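Local coordinates for protein O-succinylhomoserine sulfhydrylase (Mycobacterium tuberculosis, PDB 3NDN) that probably catalyses the formation of L-homocysteine from O-succinyl-L-homoserine and hydrogen sulfide in methionine biosynthesis, with pyridoxal 5'-phosphate as its cofactor, at residues A169-T174 against K198-N203; D184-T189 against F214-D219; V218-Y223 against G238-D243; L123-S128 against T148-G153. All blocks are in the same frame, centred on the assembly; numbering follows the deposited sequence.

Overall arrangement
Contacts 1, 3 and 4 belong to one mixed seven-stranded sheet, the core of the large domain of a fold type I pyridoxal phosphate enzyme. Contact 1 lies in the middle: A169 O receives V124 N of contact 4 at 3.0 Å on one flank, and strand 198-202 adjoins strand 220-224 of contact 3 on the other. Contacts 3 and 4 therefore stay apart, their centres about 19 Å from each other. Contact 2 packs the start of helix 185-194 against the loop that enters contact 3, sharing V218 and D219 with it; D219 OD2 also meets V199 N of contact 1 at 2.9 Å. Contact 1 reaches the cofactor, since D202 lies close to the pyridoxal-lysine at position 227.

Contact 1 of 4, residues A169-T174 against K198-N203; sequences AVFFET and KVVLDN
Strands 169-173 and 198-202 run parallel, their axes 4.8 Å apart at closest, in the cofactor-binding domain. Backbone hydrogen bonds make the ladder: V170 gives its N-H to K198 O and takes that of V200 on its O, the latter at 2.8 Å and nearly along the C=O axis. D202 N points almost straight at F172 O (3.2 Å, 176°), whereas the bond from F172 N to V200 O is weak.

F171, its CG anti to the backbone N (chi1 180°), lays its ring alongside D202, with CE1 3.9 Å from D202 CB, and V200 CG1 meets the ring at its edge. On the opposite face F172 takes the crowded position between N and carbonyl carbon (chi1 60°), which brings CE1 to 3.7 Å from L201 CD1 while CE2 reaches V199 CG1. Branched valines and flat rings suit such buried strands.

Two carboxylates lie side by side: E173 and D202 point the same way, E173 OE2 being 3.9 Å from D202 OD2. This could raise the proton affinity of one, although F130 N donates to E173 OE2. D202 OD2 lies close to N1 of the cofactor, as the pyridine-facing aspartate does in this fold type.

Helix 185-194 links the two strands as a beta-alpha-beta crossover and covers the V170, F172 and V199 face; helices 105-114 and 131-143 cover that of F171.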
loop_
_atom_site.group_PDB
_atom_site.type_symbol
_atom_site.label_atom_id
_atom_site.label_comp_id
_atom_site.label_asym_id
_atom_site.label_seq_id
_atom_site.Cartn_x
_atom_site.Cartn_y
_atom_site.Cartn_z
ATOM N N ALA A 169 -28.363 -27.968 6.478
ATOM C CA ALA A 169 -27.359 -27.577 5.473
ATOM C C ALA A 169 -26.757 -28.755 4.708
ATOM O O ALA A 169 -26.672 -29.862 5.234
ATOM C CB ALA A 169 -26.247 -26.723 6.111
ATOM N N VAL A 170 -26.363 -28.483 3.459
ATOM C CA VAL A 170 -25.602 -29.394 2.596
ATOM C C VAL A 170 -24.336 -28.642 2.101
ATOM O O VAL A 170 -24.433 -27.478 1.688
ATOM C CB VAL A 170 -26.474 -29.857 1.400
ATOM C CG1 VAL A 170 -25.626 -30.401 0.234
ATOM C CG2 VAL A 170 -27.519 -30.918 1.862
ATOM N N PHE A 171 -23.167 -29.287 2.154
ATOM C CA PHE A 171 -21.896 -28.661 1.692
ATOM C C PHE A 171 -21.090 -29.619 0.790
ATOM O O PHE A 171 -20.899 -30.774 1.153
ATOM C CB PHE A 171 -21.038 -28.241 2.902
ATOM C CG PHE A 171 -19.709 -27.594 2.531
ATOM C CD1 PHE A 171 -19.665 -26.310 2.006
ATOM C CD2 PHE A 171 -18.508 -28.285 2.689
ATOM C CE1 PHE A 171 -18.439 -25.711 1.644
ATOM C CE2 PHE A 171 -17.275 -27.691 2.342
ATOM C CZ PHE A 171 -17.248 -26.401 1.817
ATOM N N PHE A 172 -20.613 -29.140 -0.369
ATOM C CA PHE A 172 -19.668 -29.905 -1.216
ATOM C C PHE A 172 -18.819 -28.985 -2.123
ATOM O O PHE A 172 -19.165 -27.814 -2.299
ATOM C CB PHE A 172 -20.384 -30.985 -2.066
ATOM C CG PHE A 172 -21.437 -30.442 -3.034
ATOM C CD1 PHE A 172 -21.085 -30.021 -4.316
ATOM C CD2 PHE A 172 -22.785 -30.399 -2.666
ATOM C CE1 PHE A 172 -22.053 -29.525 -5.216
ATOM C CE2 PHE A 172 -23.769 -29.906 -3.549
ATOM C CZ PHE A 172 -23.406 -29.465 -4.836
ATOM N N GLU A 173 -17.719 -29.530 -2.658
ATOM C CA GLU A 173 -16.908 -28.908 -3.726
ATOM C C GLU A 173 -17.033 -29.755 -4.995
ATOM O O GLU A 173 -17.129 -30.986 -4.903
ATOM C CB GLU A 173 -15.416 -28.884 -3.358
ATOM C CG GLU A 173 -15.038 -28.142 -2.072
ATOM C CD GLU A 173 -13.664 -28.566 -1.526
ATOM O OE1 GLU A 173 -12.789 -28.995 -2.328
ATOM O OE2 GLU A 173 -13.461 -28.472 -0.293
ATOM N N THR A 174 -17.023 -29.107 -6.169
ATOM C CA THR A 174 -16.955 -29.822 -7.462
ATOM C C THR A 174 -16.298 -28.954 -8.555
ATOM O O THR A 174 -16.644 -27.785 -8.690
ATOM C CB THR A 174 -18.345 -30.381 -7.937
ATOM O OG1 THR A 174 -18.177 -31.160 -9.132
ATOM C CG2 THR A 174 -19.363 -29.263 -8.201
ATOM N N LYS A 198 -30.542 -25.891 3.079
ATOM C CA LYS A 198 -29.932 -24.885 2.187
ATOM C C LYS A 198 -28.607 -25.419 1.634
ATOM O O LYS A 198 -27.775 -25.918 2.392
ATOM C CB LYS A 198 -29.677 -23.561 2.931
ATOM C CG LYS A 198 -30.926 -22.889 3.528
ATOM C CD LYS A 198 -31.884 -22.375 2.441
ATOM C CE LYS A 198 -33.213 -21.927 3.041
ATOM N NZ LYS A 198 -34.047 -21.147 2.073
ATOM N N VAL A 199 -28.397 -25.272 0.328
ATOM C CA VAL A 199 -27.216 -25.837 -0.333
ATOM C C VAL A 199 -26.060 -24.827 -0.420
ATOM O O VAL A 199 -26.226 -23.759 -1.017
ATOM C CB VAL A 199 -27.571 -26.344 -1.749
ATOM C CG1 VAL A 199 -26.334 -26.872 -2.474
ATOM C CG2 VAL A 199 -28.662 -27.432 -1.680
ATOM N N VAL A 200 -24.905 -25.166 0.164
ATOM C CA VAL A 200 -23.690 -24.307 0.100
ATOM C C VAL A 200 -22.663 -24.944 -0.849
ATOM O O VAL A 200 -22.164 -26.036 -0.577
ATOM C CB VAL A 200 -23.035 -24.052 1.516
ATOM C CG1 VAL A 200 -21.840 -23.054 1.429
ATOM C CG2 VAL A 200 -24.056 -23.527 2.518
ATOM N N LEU A 201 -22.377 -24.259 -1.968
ATOM C CA LEU A 201 -21.375 -24.683 -2.956
ATOM C C LEU A 201 -20.065 -23.896 -2.794
ATOM O O LEU A 201 -20.093 -22.674 -2.807
ATOM C CB LEU A 201 -21.904 -24.450 -4.392
ATOM C CG LEU A 201 -20.958 -24.689 -5.582
ATOM C CD1 LEU A 201 -20.655 -26.185 -5.759
ATOM C CD2 LEU A 201 -21.516 -24.091 -6.911
ATOM N N ASP A 202 -18.946 -24.611 -2.645
ATOM C CA ASP A 202 -17.580 -24.042 -2.683
ATOM C C ASP A 202 -17.110 -24.147 -4.137
ATOM O O ASP A 202 -16.870 -25.251 -4.629
ATOM C CB ASP A 202 -16.682 -24.839 -1.701
ATOM C CG ASP A 202 -15.190 -24.499 -1.801
ATOM O OD1 ASP A 202 -14.713 -24.046 -2.869
ATOM O OD2 ASP A 202 -14.476 -24.719 -0.788
ATOM N N ASN A 203 -17.023 -23.000 -4.824
ATOM C CA ASN A 203 -16.799 -22.934 -6.280
ATOM C C ASN A 203 -15.380 -22.469 -6.685
ATOM O O ASN A 203 -15.191 -21.930 -7.782
ATOM C CB ASN A 203 -17.859 -22.013 -6.932
ATOM C CG ASN A 203 -18.026 -22.264 -8.426
ATOM O OD1 ASN A 203 -17.956 -23.407 -8.889
ATOM N ND2 ASN A 203 -18.238 -21.193 -9.194
HETATM O O HOH W 1 -15.361 -25.458 -8.237
#

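Contact 2 of 4, residues D184-T189 against F214-D219; sequences DIAAVT and FPLGVD
I185 and T189, one turn apart at the start of helix 185-194, both direct their CB toward the loop before strand 220-224. This is plain packing of the helix of a beta-alpha-beta unit on the loop leading into the next strand; I185 also touches F172, and V218 touches L201. I185 CG2, anti to the backbone N, is the central contact point: it touches V218 CG2 at 3.6 Å, the two side chains crossing obliquely, and L216 CB at 4.2 Å, where they cross at about a right angle. T189 CG2, anti to N, presses on the backbone with G217 O 3.3 Å away, while T189 OG1 bends back and donates to I185 O at 2.9 Å. I185 O thus accepts two hydrogen bonds, from T189 OG1 and T189 N. G217 bends the loop with phi 92°, a conformation that glycine adopts readily, and without a side chain it lets T189 come close. D184, at the N-cap, accepts only weakly from A187 N. With the threonine hydroxyl spent within its own helix, methyl and methylene groups meet each other and, at T189, also pack on the loop's carbonyl oxygens, so dispersion and hydrophobic burial probably hold helix and loop together.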
loop_
_atom_site.group_PDB
_atom_site.type_symbol
_atom_site.label_atom_id
_atom_site.label_comp_id
_atom_site.label_asym_id
_atom_site.label_seq_id
_atom_site.Cartn_x
_atom_site.Cartn_y
_atom_site.Cartn_z
ATOM N N ASP A 184 -23.152 -34.037 -8.921
ATOM C CA ASP A 184 -24.245 -33.588 -9.809
ATOM C C ASP A 184 -25.043 -32.461 -9.118
ATOM O O ASP A 184 -25.895 -32.743 -8.272
ATOM C CB ASP A 184 -25.167 -34.784 -10.139
ATOM C CG ASP A 184 -26.127 -34.521 -11.310
ATOM O OD1 ASP A 184 -26.647 -33.405 -11.469
ATOM O OD2 ASP A 184 -26.417 -35.479 -12.063
ATOM N N ILE A 185 -24.780 -31.203 -9.477
ATOM C CA ILE A 185 -25.359 -30.048 -8.730
ATOM C C ILE A 185 -26.907 -30.027 -8.731
ATOM O O ILE A 185 -27.524 -29.946 -7.662
ATOM C CB ILE A 185 -24.773 -28.673 -9.194
ATOM C CG1 ILE A 185 -23.254 -28.614 -8.984
ATOM C CG2 ILE A 185 -25.449 -27.479 -8.465
ATOM C CD1 ILE A 185 -22.566 -27.432 -9.743
ATOM N N ALA A 186 -27.527 -30.105 -9.911
ATOM C CA ALA A 186 -29.000 -30.067 -10.003
ATOM C C ALA A 186 -29.693 -31.220 -9.256
ATOM O O ALA A 186 -30.715 -31.013 -8.604
ATOM C CB ALA A 186 -29.468 -30.014 -11.453
ATOM N N ALA A 187 -29.143 -32.429 -9.357
ATOM C CA ALA A 187 -29.754 -33.588 -8.700
ATOM C C ALA A 187 -29.620 -33.521 -7.167
ATOM O O ALA A 187 -30.568 -33.829 -6.442
ATOM C CB ALA A 187 -29.175 -34.886 -9.260
ATOM N N VAL A 188 -28.454 -33.105 -6.675
ATOM C CA VAL A 188 -28.254 -32.977 -5.226
ATOM C C VAL A 188 -29.114 -31.833 -4.649
ATOM O O VAL A 188 -29.689 -31.974 -3.567
ATOM C CB VAL A 188 -26.751 -32.808 -4.853
ATOM C CG1 VAL A 188 -26.581 -32.400 -3.382
ATOM C CG2 VAL A 188 -25.989 -34.100 -5.158
ATOM N N THR A 189 -29.230 -30.733 -5.389
ATOM C CA THR A 189 -30.049 -29.580 -4.969
ATOM C C THR A 189 -31.546 -29.975 -4.811
ATOM O O THR A 189 -32.226 -29.541 -3.863
ATOM C CB THR A 189 -29.879 -28.385 -5.951
ATOM O OG1 THR A 189 -28.532 -27.885 -5.879
ATOM C CG2 THR A 189 -30.815 -27.237 -5.593
ATOM N N PHE A 214 -26.150 -20.509 -9.079
ATOM C CA PHE A 214 -27.457 -19.903 -8.788
ATOM C C PHE A 214 -28.601 -20.320 -9.759
ATOM O O PHE A 214 -29.681 -20.688 -9.290
ATOM C CB PHE A 214 -27.353 -18.382 -8.576
ATOM C CG PHE A 214 -26.714 -17.993 -7.247
ATOM C CD1 PHE A 214 -27.408 -18.164 -6.046
ATOM C CD2 PHE A 214 -25.422 -17.470 -7.197
ATOM C CE1 PHE A 214 -26.816 -17.808 -4.801
ATOM C CE2 PHE A 214 -24.827 -17.115 -5.963
ATOM C CZ PHE A 214 -25.530 -17.290 -4.771
ATOM N N PRO A 215 -28.362 -20.308 -11.094
ATOM C CA PRO A 215 -29.406 -20.825 -12.024
ATOM C C PRO A 215 -29.830 -22.287 -11.803
ATOM O O PRO A 215 -30.896 -22.702 -12.282
ATOM C CB PRO A 215 -28.758 -20.673 -13.405
ATOM C CG PRO A 215 -27.788 -19.532 -13.245
ATOM C CD PRO A 215 -27.245 -19.677 -11.831
ATOM N N LEU A 216 -29.009 -23.058 -11.085
ATOM C CA LEU A 216 -29.291 -24.466 -10.826
ATOM C C LEU A 216 -29.970 -24.664 -9.465
ATOM O O LEU A 216 -30.258 -25.797 -9.065
ATOM C CB LEU A 216 -28.014 -25.309 -10.959
ATOM C CG LEU A 216 -27.395 -25.396 -12.361
ATOM C CD1 LEU A 216 -25.955 -25.896 -12.312
ATOM C CD2 LEU A 216 -28.235 -26.261 -13.297
ATOM N N GLY A 217 -30.232 -23.551 -8.776
ATOM C CA GLY A 217 -30.972 -23.560 -7.516
ATOM C C GLY A 217 -30.144 -23.662 -6.245
ATOM O O GLY A 217 -30.685 -23.962 -5.174
ATOM N N VAL A 218 -28.836 -23.429 -6.350
ATOM C CA VAL A 218 -27.976 -23.402 -5.163
ATOM C C VAL A 218 -28.373 -22.161 -4.337
ATOM O O VAL A 218 -28.709 -21.121 -4.908
ATOM C CB VAL A 218 -26.475 -23.401 -5.565
ATOM C CG1 VAL A 218 -25.586 -23.097 -4.408
ATOM C CG2 VAL A 218 -26.082 -24.753 -6.170
ATOM N N ASP A 219 -28.356 -22.278 -3.008
ATOM C CA ASP A 219 -28.783 -21.185 -2.124
ATOM C C ASP A 219 -27.658 -20.205 -1.762
ATOM O O ASP A 219 -27.906 -19.010 -1.593
ATOM C CB ASP A 219 -29.404 -21.751 -0.843
ATOM C CG ASP A 219 -30.599 -22.660 -1.134
ATOM O OD1 ASP A 219 -31.719 -22.129 -1.301
ATOM O OD2 ASP A 219 -30.397 -23.895 -1.230
#

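Contact 3 of 4, residues V218-Y223 against G238-D243; sequences VDVVVY and GAILGD
Strands 220-223 and 238-242 run antiparallel at 165°, their axes 4.8 Å apart, in the mixed sheet of the fold type I large domain. Strand 238-242 is the one that runs against its neighbours on both sides, a hallmark of this fold, and the chain between the two strands carries the cofactor lysine at position 227. Two hydrogen-bonded pairs stitch them. V221 and L241 exchange N-H and C=O at 2.9 Å each way, and Y223 and A239 do the same at slightly greater length; V222 and I240 form the non-hydrogen-bonded pair between them.

On one face, V220 CG1 and I240 CG2 lie side by side, 4.0 Å apart and both anti to their backbone N, with helices 105-114 and 244-258 over I240. Beta-branched residues suit this buried strand pair. On the other face L241 crosses Y223 obliquely: its CD1 comes at the edge of the ring, 3.7 Å from Y223 CD2, with chi2 at 95°, away from the usual staggered values. The far end of the tyrosine is polar and has its partners outside the pair, its OH bonding to E94 OE1 and N203 ND2. G238 suits its place because a CB there would fall about 2.9 Å from Y223 O, a clash, whereas glycine's bare CA fits.

Beyond the strands the chains splay and water takes over. Two waters each donate to D219 O; one accepts from D243 N at 3.0 Å, and the other donates to D243 OD1 at 2.7 Å.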
loop_
_atom_site.group_PDB
_atom_site.type_symbol
_atom_site.label_atom_id
_atom_site.label_comp_id
_atom_site.label_asym_id
_atom_site.label_seq_id
_atom_site.Cartn_x
_atom_site.Cartn_y
_atom_site.Cartn_z
ATOM N N VAL A 218 -28.836 -23.429 -6.350
ATOM C CA VAL A 218 -27.976 -23.402 -5.163
ATOM C C VAL A 218 -28.373 -22.161 -4.337
ATOM O O VAL A 218 -28.709 -21.121 -4.908
ATOM C CB VAL A 218 -26.475 -23.401 -5.565
ATOM C CG1 VAL A 218 -25.586 -23.097 -4.408
ATOM C CG2 VAL A 218 -26.082 -24.753 -6.170
ATOM N N ASP A 219 -28.356 -22.278 -3.008
ATOM C CA ASP A 219 -28.783 -21.185 -2.124
ATOM C C ASP A 219 -27.658 -20.205 -1.762
ATOM O O ASP A 219 -27.906 -19.010 -1.593
ATOM C CB ASP A 219 -29.404 -21.751 -0.843
ATOM C CG ASP A 219 -30.599 -22.660 -1.134
ATOM O OD1 ASP A 219 -31.719 -22.129 -1.301
ATOM O OD2 ASP A 219 -30.397 -23.895 -1.230
ATOM N N VAL A 220 -26.443 -20.733 -1.627
ATOM C CA VAL A 220 -25.255 -20.005 -1.129
ATOM C C VAL A 220 -24.015 -20.436 -1.909
ATOM O O VAL A 220 -23.819 -21.637 -2.156
ATOM C CB VAL A 220 -24.998 -20.302 0.398
ATOM C CG1 VAL A 220 -23.780 -19.520 0.924
ATOM C CG2 VAL A 220 -26.237 -19.975 1.248
ATOM N N VAL A 221 -23.176 -19.467 -2.304
ATOM C CA VAL A 221 -21.898 -19.786 -2.941
ATOM C C VAL A 221 -20.775 -19.098 -2.142
ATOM O O VAL A 221 -20.932 -17.937 -1.712
ATOM C CB VAL A 221 -21.862 -19.365 -4.456
ATOM C CG1 VAL A 221 -20.497 -19.610 -5.057
ATOM C CG2 VAL A 221 -22.927 -20.133 -5.250
ATOM N N VAL A 222 -19.679 -19.824 -1.907
ATOM C CA VAL A 222 -18.504 -19.246 -1.215
ATOM C C VAL A 222 -17.246 -19.260 -2.094
ATOM O O VAL A 222 -17.022 -20.212 -2.871
ATOM C CB VAL A 222 -18.181 -19.932 0.172
ATOM C CG1 VAL A 222 -19.292 -19.711 1.175
ATOM C CG2 VAL A 222 -17.887 -21.417 -0.002
ATOM N N TYR A 223 -16.438 -18.203 -1.957
ATOM C CA TYR A 223 -15.195 -18.020 -2.720
ATOM C C TYR A 223 -14.018 -17.682 -1.817
ATOM O O TYR A 223 -14.174 -16.931 -0.862
ATOM C CB TYR A 223 -15.329 -16.886 -3.753
ATOM C CG TYR A 223 -16.150 -17.265 -4.951
ATOM C CD1 TYR A 223 -15.703 -18.261 -5.829
ATOM C CD2 TYR A 223 -17.365 -16.649 -5.214
ATOM C CE1 TYR A 223 -16.446 -18.628 -6.935
ATOM C CE2 TYR A 223 -18.134 -17.016 -6.323
ATOM C CZ TYR A 223 -17.660 -18.019 -7.174
ATOM O OH TYR A 223 -18.375 -18.418 -8.283
ATOM N N GLY A 238 -11.911 -13.490 1.004
ATOM C CA GLY A 238 -13.008 -14.388 0.570
ATOM C C GLY A 238 -14.342 -13.682 0.515
ATOM O O GLY A 238 -14.416 -12.473 0.760
ATOM N N ALA A 239 -15.406 -14.429 0.205
ATOM C CA ALA A 239 -16.740 -13.848 0.170
ATOM C C ALA A 239 -17.842 -14.890 0.331
ATOM O O ALA A 239 -17.673 -16.052 -0.059
ATOM C CB ALA A 239 -16.962 -13.063 -1.142
ATOM N N ILE A 240 -18.972 -14.435 0.871
ATOM C CA ILE A 240 -20.206 -15.246 0.963
ATOM C C ILE A 240 -21.318 -14.600 0.118
ATOM O O ILE A 240 -21.666 -13.435 0.334
ATOM C CB ILE A 240 -20.689 -15.373 2.422
ATOM C CG1 ILE A 240 -19.555 -15.877 3.337
ATOM C CG2 ILE A 240 -21.933 -16.299 2.514
ATOM C CD1 ILE A 240 -19.749 -15.557 4.829
ATOM N N LEU A 241 -21.900 -15.362 -0.813
ATOM C CA LEU A 241 -23.042 -14.860 -1.611
ATOM C C LEU A 241 -24.337 -15.692 -1.400
ATOM O O LEU A 241 -24.278 -16.925 -1.381
ATOM C CB LEU A 241 -22.679 -14.763 -3.102
ATOM C CG LEU A 241 -21.435 -13.925 -3.489
ATOM C CD1 LEU A 241 -20.198 -14.823 -3.613
ATOM C CD2 LEU A 241 -21.670 -13.180 -4.800
ATOM N N GLY A 242 -25.477 -15.004 -1.238
ATOM C CA GLY A 242 -26.799 -15.648 -0.982
ATOM C C GLY A 242 -27.987 -14.669 -0.918
ATOM O O GLY A 242 -27.890 -13.537 -1.403
ATOM N N ASP A 243 -29.115 -15.120 -0.358
ATOM C CA ASP A 243 -30.350 -14.309 -0.282
ATOM C C ASP A 243 -30.165 -13.125 0.678
ATOM O O ASP A 243 -29.403 -13.226 1.642
ATOM C CB ASP A 243 -31.535 -15.158 0.210
ATOM C CG ASP A 243 -31.962 -16.238 -0.783
ATOM O OD1 ASP A 243 -31.846 -16.047 -2.008
ATOM O OD2 ASP A 243 -32.458 -17.293 -0.325
HETATM O O HOH W 2 -29.325 -17.947 0.623
HETATM O O HOH W 3 -30.020 -17.727 -3.123
#

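Contact 4 of 4, residues L123-S128 against T148-G153; sequences LVAARS and TVFVDG
Strands 123-126 and 148-151 run parallel at 29°, joined by a regular ladder in which V149 N binds L123 O, A125 N binds V149 O and V151 N binds A125 O, before a weak, bent bond from R127 N to V151 O ends it.

F150 is the pivot of the side chains. Its ring lies against the small A125, CE1 being 3.9 Å from A125 CB, and its edge faces A126 O in plane with CD1 3.6 Å off; this buried carbonyl finds no hydrogen-bond partner. T148 CG2 lies over one face of the same ring, and F134 stacks on it. L123 and T148 point the same way, L123 CD2 3.9 Å from T148 OG1, whose hydroxyl bonds to C137 O.

R127 starts with CG anti to N (chi1 -158°) and bends at chi3 (-83°), so that one face of its guanidinium rests on F150 CB, NH2 3.7 Å away, the group inclined to the ring rather than stacked on it. NH1 then forms a salt bridge of 2.8 Å to D152 OD1, which comes near the guanidinium plane at its edge. A water accepts from S128 N and G153 N, bridging the loops that follow the two strands.

Strand 122-126, helix 131-143 and strand 147-151 make a beta-alpha-beta crossover, the repeating theme of this alpha/beta domain, and within the chain strand 147-151 is an outermost strand of the sheet.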
loop_
_atom_site.group_PDB
_atom_site.type_symbol
_atom_site.label_atom_id
_atom_site.label_comp_id
_atom_site.label_asym_id
_atom_site.label_seq_id
_atom_site.Cartn_x
_atom_site.Cartn_y
_atom_site.Cartn_z
ATOM N N LEU A 123 -25.990 -31.328 9.445
ATOM C CA LEU A 123 -25.251 -31.075 8.189
ATOM C C LEU A 123 -24.982 -32.378 7.431
ATOM O O LEU A 123 -24.584 -33.369 8.039
ATOM C CB LEU A 123 -23.905 -30.360 8.495
ATOM C CG LEU A 123 -22.766 -30.309 7.454
ATOM C CD1 LEU A 123 -23.167 -29.510 6.218
ATOM C CD2 LEU A 123 -21.457 -29.745 8.032
ATOM N N VAL A 124 -25.215 -32.377 6.114
ATOM C CA VAL A 124 -24.773 -33.480 5.245
ATOM C C VAL A 124 -23.688 -32.981 4.271
ATOM O O VAL A 124 -23.931 -32.076 3.473
ATOM C CB VAL A 124 -25.958 -34.128 4.480
ATOM C CG1 VAL A 124 -25.470 -35.223 3.537
ATOM C CG2 VAL A 124 -26.983 -34.702 5.469
ATOM N N ALA A 125 -22.504 -33.586 4.325
ATOM C CA ALA A 125 -21.368 -33.092 3.533
ATOM C C ALA A 125 -20.728 -34.197 2.719
ATOM O O ALA A 125 -20.739 -35.344 3.147
ATOM C CB ALA A 125 -20.326 -32.463 4.457
ATOM N N ALA A 126 -20.174 -33.859 1.551
ATOM C CA ALA A 126 -19.316 -34.790 0.793
ATOM C C ALA A 126 -17.999 -34.995 1.548
ATOM O O ALA A 126 -17.557 -34.104 2.279
ATOM C CB ALA A 126 -19.043 -34.263 -0.610
ATOM N N ARG A 127 -17.376 -36.156 1.364
ATOM C CA ARG A 127 -16.156 -36.527 2.096
ATOM C C ARG A 127 -14.890 -35.966 1.443
ATOM O O ARG A 127 -13.904 -35.694 2.135
ATOM C CB ARG A 127 -16.049 -38.061 2.248
ATOM C CG ARG A 127 -15.154 -38.508 3.413
ATOM C CD ARG A 127 -15.171 -40.031 3.631
ATOM N NE ARG A 127 -16.313 -40.498 4.428
ATOM C CZ ARG A 127 -17.391 -41.111 3.932
ATOM N NH1 ARG A 127 -17.513 -41.343 2.628
ATOM N NH2 ARG A 127 -18.364 -41.497 4.749
ATOM N N SER A 128 -14.923 -35.773 0.124
ATOM C CA SER A 128 -13.727 -35.357 -0.625
ATOM C C SER A 128 -13.565 -33.845 -0.665
ATOM O O SER A 128 -13.932 -33.194 -1.658
ATOM C CB SER A 128 -13.728 -35.933 -2.044
ATOM O OG SER A 128 -13.549 -37.341 -2.019
ATOM N N THR A 148 -23.041 -33.971 12.038
ATOM C CA THR A 148 -22.503 -34.058 10.677
ATOM C C THR A 148 -22.496 -35.504 10.168
ATOM O O THR A 148 -22.001 -36.406 10.849
ATOM C CB THR A 148 -21.064 -33.463 10.606
ATOM O OG1 THR A 148 -21.088 -32.098 11.059
ATOM C CG2 THR A 148 -20.495 -33.527 9.194
ATOM N N VAL A 149 -23.070 -35.699 8.975
ATOM C CA VAL A 149 -23.059 -36.970 8.261
ATOM C C VAL A 149 -22.337 -36.834 6.914
ATOM O O VAL A 149 -22.657 -35.942 6.121
ATOM C CB VAL A 149 -24.508 -37.483 8.021
ATOM C CG1 VAL A 149 -24.500 -38.832 7.324
ATOM C CG2 VAL A 149 -25.280 -37.565 9.345
ATOM N N PHE A 150 -21.386 -37.734 6.646
ATOM C CA PHE A 150 -20.608 -37.698 5.397
ATOM C C PHE A 150 -21.131 -38.714 4.375
ATOM O O PHE A 150 -21.620 -39.774 4.751
ATOM C CB PHE A 150 -19.113 -37.942 5.668
ATOM C CG PHE A 150 -18.398 -36.757 6.285
ATOM C CD1 PHE A 150 -18.069 -35.644 5.507
ATOM C CD2 PHE A 150 -18.024 -36.766 7.626
ATOM C CE1 PHE A 150 -17.406 -34.544 6.060
ATOM C CE2 PHE A 150 -17.352 -35.659 8.197
ATOM C CZ PHE A 150 -17.040 -34.547 7.400
ATOM N N VAL A 151 -21.063 -38.347 3.093
ATOM C CA VAL A 151 -21.397 -39.238 1.973
ATOM C C VAL A 151 -20.308 -39.187 0.910
ATOM O O VAL A 151 -19.518 -38.233 0.868
ATOM C CB VAL A 151 -22.750 -38.865 1.292
ATOM C CG1 VAL A 151 -23.918 -38.991 2.267
ATOM C CG2 VAL A 151 -22.693 -37.458 0.673
ATOM N N ASP A 152 -20.256 -40.201 0.045
ATOM C CA ASP A 152 -19.408 -40.129 -1.146
ATOM C C ASP A 152 -20.104 -39.253 -2.191
ATOM O O ASP A 152 -21.187 -39.595 -2.683
ATOM C CB ASP A 152 -19.101 -41.514 -1.730
ATOM C CG ASP A 152 -18.308 -42.401 -0.781
ATOM O OD1 ASP A 152 -17.386 -41.914 -0.083
ATOM O OD2 ASP A 152 -18.605 -43.614 -0.748
ATOM N N GLY A 153 -19.467 -38.126 -2.527
ATOM C CA GLY A 153 -20.075 -37.095 -3.379
ATOM C C GLY A 153 -20.644 -37.526 -4.720
ATOM O O GLY A 153 -21.640 -36.948 -5.183
HETATM O O HOH W 4 -16.749 -37.258 -1.667
HETATM O O HOH W 5 -15.734 -39.804 -1.824
#